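Local coordinates for protein esterase (Rhizomucor miehei, PDB 4WY5) that probably hydrolyses carboxylic esters, as a carboxylesterase with the alpha/beta hydrolase fold, at residues G293-P298 against F306-I311. Numbering follows the deposited sequence.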
ATOM      1  N   GLY A 293      15.441  -4.429  -1.593  1.00 24.22           N
ATOM      2  CA  GLY A 293      15.466  -5.693  -2.326  1.00 18.35           C
ATOM      3  C   GLY A 293      14.496  -6.790  -1.883  1.00 26.48           C
ATOM      4  O   GLY A 293      14.565  -7.919  -2.407  1.00 23.12           O
ATOM      5  N   PHE A 294      13.542  -6.467  -1.004  1.00 18.52           N
ATOM      6  CA  PHE A 294      12.803  -7.527  -0.300  1.00 21.55           C
ATOM      7  C   PHE A 294      11.930  -8.391  -1.203  1.00 17.95           C
ATOM      8  O   PHE A 294      11.566  -9.493  -0.824  1.00 23.54           O
ATOM      9  CB  PHE A 294      11.949  -6.942   0.848  1.00 19.80           C
ATOM     10  CG  PHE A 294      10.773  -6.089   0.400  1.00 21.17           C
ATOM     11  CD1 PHE A 294       9.497  -6.650   0.223  1.00 26.27           C
ATOM     12  CD2 PHE A 294      10.927  -4.712   0.217  1.00 20.87           C
ATOM     13  CE1 PHE A 294       8.393  -5.841  -0.162  1.00 21.07           C
ATOM     14  CE2 PHE A 294       9.850  -3.898  -0.172  1.00 18.88           C
ATOM     15  CZ  PHE A 294       8.577  -4.461  -0.358  1.00 20.34           C
ATOM     16  N   ILE A 295      11.648  -7.942  -2.411  1.00 16.82           N
ATOM     17  CA  ILE A 295      10.761  -8.709  -3.269  1.00 19.41           C
ATOM     18  C   ILE A 295      11.401 -10.027  -3.715  1.00 18.73           C
ATOM     19  O   ILE A 295      10.672 -10.968  -4.051  1.00 21.65           O
ATOM     20  CB  ILE A 295      10.308  -7.880  -4.524  1.00 21.31           C
ATOM     21  CG1 ILE A 295       8.904  -8.292  -4.975  1.00 22.17           C
ATOM     22  CG2 ILE A 295      11.258  -8.040  -5.689  1.00 20.23           C
ATOM     23  CD1 ILE A 295       7.805  -7.909  -3.990  1.00 22.32           C
ATOM     24  N   THR A 296      12.733 -10.132  -3.665  1.00 18.26           N
ATOM     25  CA  THR A 296      13.418 -11.387  -4.046  1.00 22.53           C
ATOM     26  C   THR A 296      13.864 -12.262  -2.859  1.00 21.60           C
ATOM     27  O   THR A 296      14.616 -13.212  -3.050  1.00 24.03           O
ATOM     28  CB  THR A 296      14.674 -11.136  -4.926  1.00 21.90           C
ATOM     29  OG1 THR A 296      15.446 -10.065  -4.371  1.00 32.84           O
ATOM     30  CG2 THR A 296      14.298 -10.805  -6.372  1.00 21.63           C
ATOM     31  N   VAL A 297      13.401 -11.949  -1.651  1.00 24.01           N
ATOM     32  CA  VAL A 297      13.689 -12.767  -0.464  1.00 25.65           C
ATOM     33  C   VAL A 297      12.738 -13.968  -0.370  1.00 26.09           C
ATOM     34  O   VAL A 297      11.514 -13.806  -0.291  1.00 24.54           O
ATOM     35  CB  VAL A 297      13.608 -11.914   0.832  1.00 26.08           C
ATOM     36  CG1 VAL A 297      13.603 -12.792   2.089  1.00 24.14           C
ATOM     37  CG2 VAL A 297      14.759 -10.925   0.862  1.00 22.92           C
ATOM     38  N   PRO A 298      13.314 -15.183  -0.367  1.00 31.96           N
ATOM     39  CA  PRO A 298      12.599 -16.468  -0.508  1.00 31.99           C
ATOM     40  C   PRO A 298      11.586 -16.773   0.601  1.00 32.67           C
ATOM     41  O   PRO A 298      10.515 -17.324   0.330  1.00 28.11           O
ATOM     42  CB  PRO A 298      13.730 -17.507  -0.485  1.00 31.95           C
ATOM     43  CG  PRO A 298      15.004 -16.725  -0.788  1.00 28.34           C
ATOM     44  CD  PRO A 298      14.774 -15.368  -0.224  1.00 26.40           C
ATOM     45  N   PHE A 306       1.691  -8.555   0.992  1.00 18.41           N
ATOM     46  CA  PHE A 306       0.998  -7.283   0.741  1.00 18.23           C
ATOM     47  C   PHE A 306       1.420  -6.703  -0.614  1.00 18.76           C
ATOM     48  O   PHE A 306       0.591  -6.310  -1.419  1.00 20.14           O
ATOM     49  CB  PHE A 306       1.296  -6.277   1.876  1.00 15.12           C
ATOM     50  CG  PHE A 306       0.928  -4.840   1.550  1.00 17.35           C
ATOM     51  CD1 PHE A 306      -0.366  -4.351   1.776  1.00 15.90           C
ATOM     52  CD2 PHE A 306       1.874  -3.976   1.017  1.00 14.81           C
ATOM     53  CE1 PHE A 306      -0.706  -3.021   1.471  1.00 13.08           C
ATOM     54  CE2 PHE A 306       1.548  -2.650   0.701  1.00 14.07           C
ATOM     55  CZ  PHE A 306       0.251  -2.170   0.928  1.00 15.35           C
ATOM     56  N   THR A 307       2.716  -6.703  -0.890  1.00 20.05           N
ATOM     57  CA  THR A 307       3.209  -5.994  -2.065  1.00 19.49           C
ATOM     58  C   THR A 307       2.796  -6.719  -3.339  1.00 18.79           C
ATOM     59  O   THR A 307       2.355  -6.079  -4.302  1.00 20.14           O
ATOM     60  CB  THR A 307       4.741  -5.814  -2.015  1.00 19.58           C
ATOM     61  OG1 THR A 307       5.096  -5.154  -0.788  1.00 15.06           O
ATOM     62  CG2 THR A 307       5.217  -4.990  -3.196  1.00 16.94           C
ATOM     63  N   ILE A 308       2.880  -8.051  -3.342  1.00 20.19           N
ATOM     64  CA  ILE A 308       2.395  -8.816  -4.504  1.00 17.84           C
ATOM     65  C   ILE A 308       0.886  -8.590  -4.743  1.00 18.17           C
ATOM     66  O   ILE A 308       0.490  -8.188  -5.838  1.00 19.34           O
ATOM     67  CB  ILE A 308       2.665 -10.330  -4.343  1.00 18.15           C
ATOM     68  CG1 ILE A 308       4.170 -10.618  -4.450  1.00 20.58           C
ATOM     69  CG2 ILE A 308       1.922 -11.120  -5.416  1.00 16.42           C
ATOM     70  CD1 ILE A 308       4.776 -10.228  -5.807  1.00 15.34           C
ATOM     71  N   ASN A 309       0.055  -8.787  -3.718  1.00 17.60           N
ATOM     72  CA  ASN A 309      -1.390  -8.590  -3.871  1.00 21.78           C
ATOM     73  C   ASN A 309      -1.784  -7.171  -4.304  1.00 20.35           C
ATOM     74  O   ASN A 309      -2.724  -6.991  -5.077  1.00 22.33           O
ATOM     75  CB  ASN A 309      -2.129  -8.915  -2.561  1.00 19.68           C
ATOM     76  CG  ASN A 309      -2.110 -10.395  -2.227  1.00 25.48           C
ATOM     77  OD1 ASN A 309      -1.724 -11.223  -3.052  1.00 21.75           O
ATOM     78  ND2 ASN A 309      -2.577 -10.742  -1.019  1.00 29.24           N
ATOM     79  N   THR A 310      -1.058  -6.171  -3.809  1.00 19.34           N
ATOM     80  CA  THR A 310      -1.382  -4.771  -4.071  1.00 19.16           C
ATOM     81  C   THR A 310      -1.040  -4.370  -5.524  1.00 18.78           C
ATOM     82  O   THR A 310      -1.795  -3.637  -6.166  1.00 16.74           O
ATOM     83  CB  THR A 310      -0.646  -3.855  -3.054  1.00 19.40           C
ATOM     84  OG1 THR A 310      -1.072  -4.189  -1.722  1.00 15.73           O
ATOM     85  CG2 THR A 310      -0.938  -2.388  -3.317  1.00 16.79           C
ATOM     86  N   ILE A 311       0.106  -4.840  -6.019  1.00 18.01           N
ATOM     87  CA  ILE A 311       0.444  -4.713  -7.432  1.00 20.68           C
ATOM     88  C   ILE A 311      -0.600  -5.402  -8.329  1.00 21.31           C
ATOM     89  O   ILE A 311      -1.077  -4.817  -9.311  1.00 20.95           O
ATOM     90  CB  ILE A 311       1.839  -5.328  -7.750  1.00 21.99           C
ATOM     91  CG1 ILE A 311       2.967  -4.546  -7.067  1.00 15.67           C
ATOM     92  CG2 ILE A 311       2.091  -5.373  -9.263  1.00 15.55           C
ATOM     93  CD1 ILE A 311       4.347  -5.183  -7.285  1.00 16.75           C
TER
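In this alpha/beta hydrolase fold the loop that follows the probable catalytic histidine, His292, rests against the C-terminal helix 302-319. Phe294 and Ile295 of a short 3-10 turn meet Thr307 and Ile308 on the helix. All four residues are buried, and no hydrogen bond crosses between the segments.

Phe294 brings the edge of its ring to Thr307. CE1 of Phe294 lies 3.4 Å from OG1 of Thr307, which sits in the plane of the ring. CZ of Phe294 is slightly farther from the same oxygen, at 3.6 Å. The two side chains approach from opposite directions. The hydroxyl of Thr307 stands beside its own backbone N (chi1 -55°) and is hydrogen-bonded to the carbonyl oxygen of Gln303, one turn earlier in the helix. Its polar need is thus met within the helix while it borders the ring.

The methyl of Thr307 serves the second half of the contact. CD1 of Ile295 reaches CG2 of Thr307 at 4.0 Å. The same CD1 of Ile295 meets CD1 of Ile308 at 4.2 Å, methyl to methyl.

Bonds within the loop hold the turn in shape. The carbonyl oxygen of Gly293 accepts from both the N and the OG1 of Thr296; the hydroxyl comes in the carbonyl plane, with a C=O...OG1 angle of 158°. Tyr190 adds a hydrogen bond from outside, between its OH and the N of Ile295, and its ring also meets that of Phe294.

Around the contact, Thr307 packs on Phe257 of strand 254-259, Ile308 touches Leu106 and Lys109 of helix 100-110, and Phe294 touches Tyr12 of helix 10-19.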